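Local atomic coordinates of myosin-2 (Saccharomyces cerevisiae, PDB entry 6IXO), a protein that carries organelles and other cargo along actin cables as a class V myosin, gripping receptor proteins through the globular tail domain described here. Residues L62-M65 and W66-G69; N107-E110 and L111-V115; A118-S121 and I122-E126; L154-N157 and I158-W162. All blocks are in the same frame, centred on the assembly; numbering follows the deposited sequence.

How the interactions relate
All four are local contacts along a helix or at its end, between side chains about a turn apart, set in the all-helical cargo-binding tail domain. Interaction 1 comes first in the chain, at the end of helix 53-67; interactions 2 and 3 follow on helix 97-124, with centres about 16 Å apart, and interaction 4 lies on the next helix, 134-180. Interaction 1 meets helix 97-124 twice: Trp-66 and Leu-62 pack on Phe-114 of interaction 2, and Trp-66 also on Ala-118 of interaction 3. Val-108 of interaction 2 packs against Leu-154 and Ile-158 of interaction 4, about 14 Å away between centres. Helix 97-124 thus bridges its neighbours within the elongated helical body.

Interaction 1 of 4, residues L62-M65 and W66-G69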
# COMPACT_ATOMS: atom_id res chain seq x y z
N LEU A 62 -20.87 14.25 -12.13
CA LEU A 62 -21.39 13.01 -12.70
C LEU A 62 -22.88 12.88 -12.53
O LEU A 62 -23.64 12.60 -13.47
CB LEU A 62 -20.71 11.80 -12.03
CG LEU A 62 -21.21 10.43 -12.50
CD1 LEU A 62 -21.09 10.30 -13.99
CD2 LEU A 62 -20.44 9.26 -11.82
N SER A 63 -23.31 13.08 -11.30
CA SER A 63 -24.71 12.93 -11.01
C SER A 63 -25.54 13.99 -11.73
O SER A 63 -26.68 13.71 -12.12
CB SER A 63 -24.95 12.96 -9.51
OG SER A 63 -24.48 14.14 -8.93
N GLU A 64 -24.99 15.20 -11.92
CA GLU A 64 -25.78 16.22 -12.63
C GLU A 64 -25.92 15.80 -14.09
O GLU A 64 -26.99 15.97 -14.68
CB GLU A 64 -25.14 17.61 -12.54
CG GLU A 64 -25.33 18.27 -11.23
CD GLU A 64 -26.79 18.42 -10.87
OE1 GLU A 64 -27.55 18.97 -11.69
OE2 GLU A 64 -27.18 17.98 -9.77
N MET A 65 -24.85 15.24 -14.65
CA MET A 65 -24.93 14.73 -16.02
C MET A 65 -26.03 13.67 -16.14
O MET A 65 -26.85 13.70 -17.07
CB MET A 65 -23.60 14.17 -16.46
CG MET A 65 -22.59 15.23 -16.82
SD MET A 65 -21.02 14.42 -17.21
CE MET A 65 -20.04 15.82 -17.72
N TRP A 66 -26.06 12.73 -15.19
CA TRP A 66 -27.13 11.73 -15.22
C TRP A 66 -28.51 12.35 -15.06
O TRP A 66 -29.42 12.00 -15.81
CB TRP A 66 -26.92 10.69 -14.13
CG TRP A 66 -25.78 9.82 -14.42
CD1 TRP A 66 -25.16 9.64 -15.63
CD2 TRP A 66 -25.08 9.00 -13.49
NE1 TRP A 66 -24.13 8.76 -15.50
CE2 TRP A 66 -24.06 8.35 -14.20
CE3 TRP A 66 -25.24 8.75 -12.13
CZ2 TRP A 66 -23.20 7.45 -13.60
CZ3 TRP A 66 -24.35 7.88 -11.51
CH2 TRP A 66 -23.35 7.23 -12.26
N ARG A 67 -28.65 13.24 -14.09
CA ARG A 67 -29.92 13.93 -13.86
C ARG A 67 -30.48 14.59 -15.13
O ARG A 67 -31.70 14.63 -15.35
CB ARG A 67 -29.74 14.97 -12.76
CG ARG A 67 -30.91 15.89 -12.56
CD ARG A 67 -30.45 17.13 -11.84
NE ARG A 67 -31.56 18.07 -11.74
CZ ARG A 67 -31.42 19.34 -11.39
NH1 ARG A 67 -30.22 19.83 -11.10
NH2 ARG A 67 -32.50 20.12 -11.33
N PHE A 68 -29.59 15.13 -15.95
CA PHE A 68 -30.02 15.79 -17.18
C PHE A 68 -30.01 14.81 -18.35
O PHE A 68 -30.21 15.21 -19.47
CB PHE A 68 -29.13 16.99 -17.48
CG PHE A 68 -29.45 18.21 -16.65
CD1 PHE A 68 -30.56 18.99 -16.94
CD2 PHE A 68 -28.64 18.57 -15.57
CE1 PHE A 68 -30.87 20.11 -16.18
CE2 PHE A 68 -28.95 19.70 -14.80
CZ PHE A 68 -30.06 20.47 -15.12
N GLY A 69 -29.77 13.53 -18.06
CA GLY A 69 -29.71 12.52 -19.10
C GLY A 69 -28.57 12.71 -20.10
O GLY A 69 -28.66 12.29 -21.25
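Leu-62 lies over the six-membered ring of Trp-66 in the last turns of helix 53-67, which ends in a Schellman motif with Gly-69 as its C-prime residue. The leucine CG sits 3.8 Å from the centroid of that Trp-66 ring, 14° off the ring normal, a CH-pi contact over the face. With CG anti to the backbone N (chi1 177°), both branches face the indole: CD1 meets CE2 of Trp-66 at 3.6 Å, while CD2 lies nearer CH2. Leucine suits the place because its forked end spreads over the ring. With an alanine at the place of Trp-66, Leu-62 is likely to lose this platform and a gap to open toward Phe-114, Ala-118 and helix 134-180, where Tyr-140 meets the indole edge-to-face. Ser-63 turns its OG back to the carbonyls of Ile-59 and Ile-60, so its hydroxyl is satisfied within the helix, and its own O accepts the N-H of Arg-67. Glu-64, bent at chi2, runs alongside the extended Arg-67 chain, and its OE1 takes Arg-67 NH1 at 2.9 Å in a salt bridge, through its syn lone pair and near the guanidinium plane. The carboxylate and guanidinium planes stand 81° apart, and Gln-415 takes another hydrogen bond from NH1. Phe-68 CZ lies over the centre of the guanidinium, 4.0 Å above its plane. Met-65 sends its extended thioether to Ser-74 and Phe-77 of helix 71-90. Phe-68 N bonds chiefly to Glu-64 O and only weakly to Met-65 O. Gly-69 tolerates the positive phi there, and its N donates to Trp-66 O at 2.7 Å.

Interaction 2 of 4, residues N107-E110 and L111-V115; sequences NVRE and LYSFV
Leu-111 begins the second half of this stretch of helix 97-124 by donating its N-H to the carbonyl of Asn-107, and its side chain folds back over the same oxygen, CG lying 3.4 Å from Asn-107 O. Its branched end then packs on Ala-55 and Ile-85, joining helices 53-67 and 71-90, as an aliphatic residue can in so buried a place. Tyr-112 bonds through its N to Val-108 O and runs alongside Arg-109, the two side chains pointing the same way. Arg-109 is bent at chi2 (62°), which brings NH1 to 3.6 Å from Tyr-112 CD2; the guanidinium and ring planes lie 21° apart, with the approach oblique. NH2 of the arginine makes weak bonds to the carbonyls of Ile-384 and Lys-385. A leucine in place of Arg-109 would probably leave those carbonyls without this donor and Tyr-112 without the guanidinium beside its ring. Ser-113 is short enough to turn back on its own helix: OG lies beside the backbone N (chi1 -58°) and donates to Arg-109 O at 2.6 Å. The backbone N of Ser-113 reaches that same Arg-109 O at 2.9 Å, from the other face of the carbonyl plane. Phe-114 closes the walk, its N bonded to Glu-110 O at 3.0 Å and its ring leading away toward Ile-59. The buried Glu-110 carboxylate is bound by Arg-56 in a salt bridge. The chemistry implies that polar groups can be buried here because they have partners: two donors on Arg-109 O, and Arg-56 for the acid.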
# COMPACT_ATOMS: atom_id res chain seq x y z
N ASN A 107 -9.57 8.54 -2.64
CA ASN A 107 -10.49 9.18 -3.60
C ASN A 107 -11.18 8.17 -4.50
O ASN A 107 -12.38 8.27 -4.79
CB ASN A 107 -9.74 10.23 -4.42
CG ASN A 107 -9.74 11.55 -3.72
OD1 ASN A 107 -10.73 12.33 -3.80
ND2 ASN A 107 -8.70 11.79 -2.92
N VAL A 108 -10.43 7.17 -4.93
CA VAL A 108 -11.02 6.13 -5.78
C VAL A 108 -11.98 5.29 -4.94
O VAL A 108 -13.06 4.88 -5.42
CB VAL A 108 -9.93 5.26 -6.45
CG1 VAL A 108 -10.55 4.04 -7.12
CG2 VAL A 108 -9.16 6.11 -7.48
N ARG A 109 -11.65 5.07 -3.66
CA ARG A 109 -12.62 4.38 -2.81
C ARG A 109 -13.90 5.20 -2.68
O ARG A 109 -15.02 4.64 -2.61
CB ARG A 109 -12.05 4.11 -1.40
CG ARG A 109 -12.99 3.30 -0.53
CD ARG A 109 -13.25 1.92 -1.15
NE ARG A 109 -14.00 1.03 -0.24
CZ ARG A 109 -14.40 -0.20 -0.58
NH1 ARG A 109 -14.17 -0.68 -1.82
NH2 ARG A 109 -15.08 -0.94 0.31
N GLU A 110 -13.76 6.52 -2.60
CA GLU A 110 -14.98 7.34 -2.43
C GLU A 110 -15.83 7.26 -3.72
O GLU A 110 -17.05 7.21 -3.68
CB GLU A 110 -14.59 8.79 -2.13
CG GLU A 110 -15.78 9.74 -1.93
CD GLU A 110 -16.33 9.64 -0.52
OE1 GLU A 110 -15.80 8.83 0.27
OE2 GLU A 110 -17.27 10.39 -0.21
N LEU A 111 -15.17 7.25 -4.87
CA LEU A 111 -15.85 7.17 -6.16
C LEU A 111 -16.56 5.83 -6.31
O LEU A 111 -17.71 5.74 -6.74
CB LEU A 111 -14.85 7.33 -7.30
CG LEU A 111 -14.34 8.75 -7.54
CD1 LEU A 111 -13.13 8.77 -8.51
CD2 LEU A 111 -15.51 9.65 -8.07
N TYR A 112 -15.85 4.76 -5.95
CA TYR A 112 -16.42 3.44 -6.11
C TYR A 112 -17.62 3.32 -5.21
O TYR A 112 -18.68 2.83 -5.59
CB TYR A 112 -15.35 2.35 -5.81
CG TYR A 112 -15.93 0.95 -5.82
CD1 TYR A 112 -16.26 0.32 -7.02
CD2 TYR A 112 -16.20 0.28 -4.63
CE1 TYR A 112 -16.84 -0.95 -7.04
CE2 TYR A 112 -16.75 -1.01 -4.64
CZ TYR A 112 -17.08 -1.62 -5.85
OH TYR A 112 -17.62 -2.90 -5.86
N SER A 113 -17.47 3.84 -4.00
CA SER A 113 -18.54 3.76 -3.03
C SER A 113 -19.76 4.55 -3.52
O SER A 113 -20.91 4.15 -3.30
CB SER A 113 -18.07 4.29 -1.66
OG SER A 113 -16.92 3.52 -1.22
N PHE A 114 -19.51 5.66 -4.18
CA PHE A 114 -20.63 6.41 -4.74
C PHE A 114 -21.36 5.60 -5.81
O PHE A 114 -22.58 5.60 -5.87
CB PHE A 114 -20.18 7.73 -5.36
CG PHE A 114 -21.31 8.39 -6.11
CD1 PHE A 114 -22.37 8.92 -5.42
CD2 PHE A 114 -21.34 8.38 -7.50
CE1 PHE A 114 -23.47 9.48 -6.10
CE2 PHE A 114 -22.45 8.95 -8.19
CZ PHE A 114 -23.49 9.48 -7.47
N VAL A 115 -20.61 4.95 -6.70
CA VAL A 115 -21.23 4.25 -7.81
C VAL A 115 -22.04 3.08 -7.28
O VAL A 115 -23.15 2.83 -7.75
CB VAL A 115 -20.16 3.79 -8.84
CG1 VAL A 115 -20.77 2.94 -9.94
CG2 VAL A 115 -19.50 5.03 -9.44

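Interaction 3 of 4, residues A118-S121 and I122-E126; sequences ALNS and ILTEE
This is a local contact along the last turns of helix 97-124, between residues three to five apart, where one side of the helix is buried against helix 134-180 of the tail domain and the rest is largely exposed. Ala-118 and Ile-122 belong to the buried side. Ile-122 N donates to Ala-118 O at 2.9 Å, and the isoleucine lays its longer branch over that same carbonyl, CG1 lying 3.2 Å from Ala-118 O. With CG1 beside the backbone N (chi1 -77°), the branch runs back along the helix, while the side chain as a whole packs on Tyr-140 and Val-144 of helix 134-180. Leu-119 and Leu-123 lie side by side and point the same way, in loose apolar contact between Leu-119 CG and Leu-123 CD1 at 4.2 Å. Leu-119 also touches Thr-145 and Lys-148, so this leucine is shared with helix 134-180, whereas Leu-123 is exposed. Thr-124 donates twice to Asn-120 O: its N at 3.0 Å and its OG1 at 2.9 Å, from opposite faces of the carbonyl plane. Threonine suits this place because OG1, beside the backbone N (chi1 -62°), can return to the carbonyl of the preceding turn while CG2 takes the position anti to that N. One residue on, Glu-125 N reaches Ser-121 O at 2.9 Å. The chemistry implies two kinds of hold: Ile-122 and Leu-119 pack the helix on its neighbour, while in the exposed part, which also carries Leu-123, a hydroxyl adds a second bond to a main-chain carbonyl, probably helping to steady the final turn.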
# COMPACT_ATOMS: atom_id res chain seq x y z
N ALA A 118 -25.10 4.51 -6.06
CA ALA A 118 -26.01 5.02 -7.11
C ALA A 118 -26.71 3.85 -7.79
O ALA A 118 -27.87 3.91 -8.15
CB ALA A 118 -25.25 5.83 -8.12
N LEU A 119 -25.97 2.76 -7.98
CA LEU A 119 -26.53 1.57 -8.60
C LEU A 119 -27.65 1.00 -7.75
O LEU A 119 -28.74 0.67 -8.26
CB LEU A 119 -25.41 0.53 -8.81
CG LEU A 119 -25.83 -0.70 -9.62
CD1 LEU A 119 -26.55 -0.31 -10.92
CD2 LEU A 119 -24.59 -1.57 -9.90
N ASN A 120 -27.41 0.89 -6.45
CA ASN A 120 -28.47 0.40 -5.57
C ASN A 120 -29.65 1.33 -5.54
O ASN A 120 -30.79 0.89 -5.49
CB ASN A 120 -27.95 0.18 -4.14
CG ASN A 120 -29.07 -0.24 -3.19
OD1 ASN A 120 -29.45 -1.40 -3.14
ND2 ASN A 120 -29.60 0.72 -2.44
N SER A 121 -29.39 2.64 -5.60
CA SER A 121 -30.49 3.60 -5.60
C SER A 121 -31.33 3.49 -6.88
O SER A 121 -32.56 3.67 -6.85
CB SER A 121 -29.95 5.03 -5.47
OG SER A 121 -31.03 5.95 -5.66
N ILE A 122 -30.65 3.24 -7.99
CA ILE A 122 -31.29 3.09 -9.30
C ILE A 122 -32.16 1.84 -9.34
O ILE A 122 -33.32 1.87 -9.78
CB ILE A 122 -30.22 3.05 -10.42
CG1 ILE A 122 -29.69 4.46 -10.69
CG2 ILE A 122 -30.79 2.47 -11.70
CD1 ILE A 122 -28.31 4.48 -11.39
N LEU A 123 -31.61 0.74 -8.85
CA LEU A 123 -32.30 -0.55 -8.90
C LEU A 123 -33.47 -0.61 -7.93
O LEU A 123 -34.46 -1.34 -8.15
CB LEU A 123 -31.32 -1.69 -8.59
CG LEU A 123 -30.26 -2.01 -9.65
CD1 LEU A 123 -29.27 -3.05 -9.15
CD2 LEU A 123 -30.93 -2.47 -10.94
N THR A 124 -33.35 0.14 -6.84
CA THR A 124 -34.34 0.11 -5.76
C THR A 124 -35.45 1.15 -5.90
O THR A 124 -36.61 0.84 -5.67
CB THR A 124 -33.66 0.31 -4.40
OG1 THR A 124 -32.74 -0.76 -4.18
CG2 THR A 124 -34.68 0.31 -3.28
N GLU A 125 -35.10 2.38 -6.27
CA GLU A 125 -36.06 3.49 -6.23
C GLU A 125 -36.58 3.85 -7.62
O GLU A 125 -37.77 4.08 -7.81
CB GLU A 125 -35.44 4.73 -5.58
CG GLU A 125 -34.75 4.50 -4.23
CD GLU A 125 -35.71 4.48 -3.05
OE1 GLU A 125 -36.87 4.07 -3.21
OE2 GLU A 125 -35.28 4.88 -1.94
N GLU A 126 -35.66 3.90 -8.59
CA GLU A 126 -35.97 4.38 -9.93
C GLU A 126 -36.50 3.27 -10.84
O GLU A 126 -37.23 2.39 -10.40
CB GLU A 126 -34.72 5.02 -10.55
CG GLU A 126 -33.83 5.66 -9.50
CD GLU A 126 -33.05 6.86 -10.01
OE1 GLU A 126 -32.95 7.05 -11.24
OE2 GLU A 126 -32.53 7.61 -9.15

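Interaction 4 of 4, residues L154-N157 and I158-W162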
# COMPACT_ATOMS: atom_id res chain seq x y z
N LEU A 154 -10.13 0.03 -11.42
CA LEU A 154 -9.23 1.16 -11.13
C LEU A 154 -8.59 1.02 -9.72
O LEU A 154 -7.38 1.19 -9.54
CB LEU A 154 -9.95 2.50 -11.21
CG LEU A 154 -9.12 3.76 -10.91
CD1 LEU A 154 -7.93 3.89 -11.90
CD2 LEU A 154 -10.01 5.03 -11.03
N SER A 155 -9.43 0.75 -8.73
CA SER A 155 -8.97 0.58 -7.35
C SER A 155 -7.88 -0.51 -7.29
O SER A 155 -6.81 -0.31 -6.70
CB SER A 155 -10.15 0.22 -6.45
OG SER A 155 -9.78 0.14 -5.07
N TYR A 156 -8.16 -1.65 -7.91
CA TYR A 156 -7.22 -2.78 -7.98
C TYR A 156 -5.90 -2.37 -8.61
O TYR A 156 -4.79 -2.65 -8.08
CB TYR A 156 -7.84 -3.92 -8.78
CG TYR A 156 -6.98 -5.17 -8.86
CD1 TYR A 156 -7.07 -6.16 -7.88
CD2 TYR A 156 -6.10 -5.37 -9.93
CE1 TYR A 156 -6.30 -7.32 -7.95
CE2 TYR A 156 -5.30 -6.55 -10.00
CZ TYR A 156 -5.42 -7.50 -9.00
OH TYR A 156 -4.69 -8.66 -9.04
N ASN A 157 -6.02 -1.71 -9.76
CA ASN A 157 -4.87 -1.25 -10.52
C ASN A 157 -4.03 -0.29 -9.74
O ASN A 157 -2.82 -0.49 -9.62
CB ASN A 157 -5.32 -0.59 -11.86
CG ASN A 157 -5.84 -1.61 -12.82
OD1 ASN A 157 -5.74 -2.82 -12.54
ND2 ASN A 157 -6.40 -1.16 -13.95
N ILE A 158 -4.64 0.75 -9.17
CA ILE A 158 -3.77 1.74 -8.52
C ILE A 158 -3.24 1.17 -7.18
O ILE A 158 -2.14 1.53 -6.75
CB ILE A 158 -4.47 3.13 -8.28
CG1 ILE A 158 -5.70 3.04 -7.37
CG2 ILE A 158 -4.77 3.78 -9.62
CD1 ILE A 158 -5.97 4.40 -6.70
N TYR A 159 -3.96 0.24 -6.58
CA TYR A 159 -3.44 -0.39 -5.34
C TYR A 159 -2.14 -1.17 -5.70
O TYR A 159 -1.11 -1.07 -4.99
CB TYR A 159 -4.47 -1.33 -4.73
CG TYR A 159 -3.91 -1.99 -3.47
CD1 TYR A 159 -3.93 -1.31 -2.27
CD2 TYR A 159 -3.38 -3.28 -3.50
CE1 TYR A 159 -3.41 -1.88 -1.08
CE2 TYR A 159 -2.84 -3.89 -2.32
CZ TYR A 159 -2.86 -3.18 -1.13
OH TYR A 159 -2.40 -3.75 0.04
N ASN A 160 -2.20 -1.91 -6.80
CA ASN A 160 -1.04 -2.72 -7.21
C ASN A 160 0.11 -1.90 -7.76
O ASN A 160 1.27 -2.23 -7.55
CB ASN A 160 -1.49 -3.75 -8.22
CG ASN A 160 -1.98 -4.98 -7.53
OD1 ASN A 160 -1.17 -5.77 -7.06
ND2 ASN A 160 -3.29 -5.12 -7.39
N ILE A 161 -0.22 -0.86 -8.50
CA ILE A 161 0.82 0.03 -9.03
C ILE A 161 1.58 0.66 -7.86
O ILE A 161 2.82 0.71 -7.82
CB ILE A 161 0.21 1.10 -9.91
CG1 ILE A 161 -0.23 0.49 -11.26
CG2 ILE A 161 1.21 2.26 -10.15
CD1 ILE A 161 -1.17 1.44 -12.09
N TRP A 162 0.81 1.13 -6.89
CA TRP A 162 1.38 1.81 -5.73
C TRP A 162 2.20 0.85 -4.87
O TRP A 162 3.31 1.18 -4.46
CB TRP A 162 0.28 2.40 -4.89
CG TRP A 162 0.74 3.24 -3.70
CD1 TRP A 162 1.54 4.36 -3.73
CD2 TRP A 162 0.41 3.02 -2.34
NE1 TRP A 162 1.69 4.87 -2.46
CE2 TRP A 162 0.99 4.06 -1.59
CE3 TRP A 162 -0.34 2.04 -1.67
CZ2 TRP A 162 0.86 4.15 -0.20
CZ3 TRP A 162 -0.49 2.14 -0.29
CH2 TRP A 162 0.10 3.19 0.43
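Tyr-156 O is gripped by two donors from a single residue, Asn-160: the backbone N and the side-chain ND2, each at 3.0 Å and on opposite faces of the carbonyl plane. The ND2 bond is fairly straight (158° at the hydrogen), yet it comes from above that plane. The same amide nitrogen lies over the centre of the Tyr-156 ring, 3.5 Å above it, with ring and amide planes 46° apart. The tyrosine ring rises there because its CG is anti to the backbone N (chi1 -177°). Asparagine fits well, since its other end, OD1, accepts from Phe-377 N, so both ends of the amide are used and its rotation is probably fixed. On the buried side, Leu-154 CD1 meets Ile-158 CG2 at 3.9 Å, and both side chains pack on Val-108. Between these sides, Ser-155 OG bonds to Asp-379, and Asn-157 ND2 to Gln-86. Tyr-159 packs on Ala-228 and Val-229. This part of helix 134-180 is thus packed on several sides within the all-helical tail domain: Leu-154 and Ile-158 meet helices 71-90 and 97-124, and Ser-155, Tyr-156 and Asn-160 meet the loop that holds Pro-376 to Asp-379.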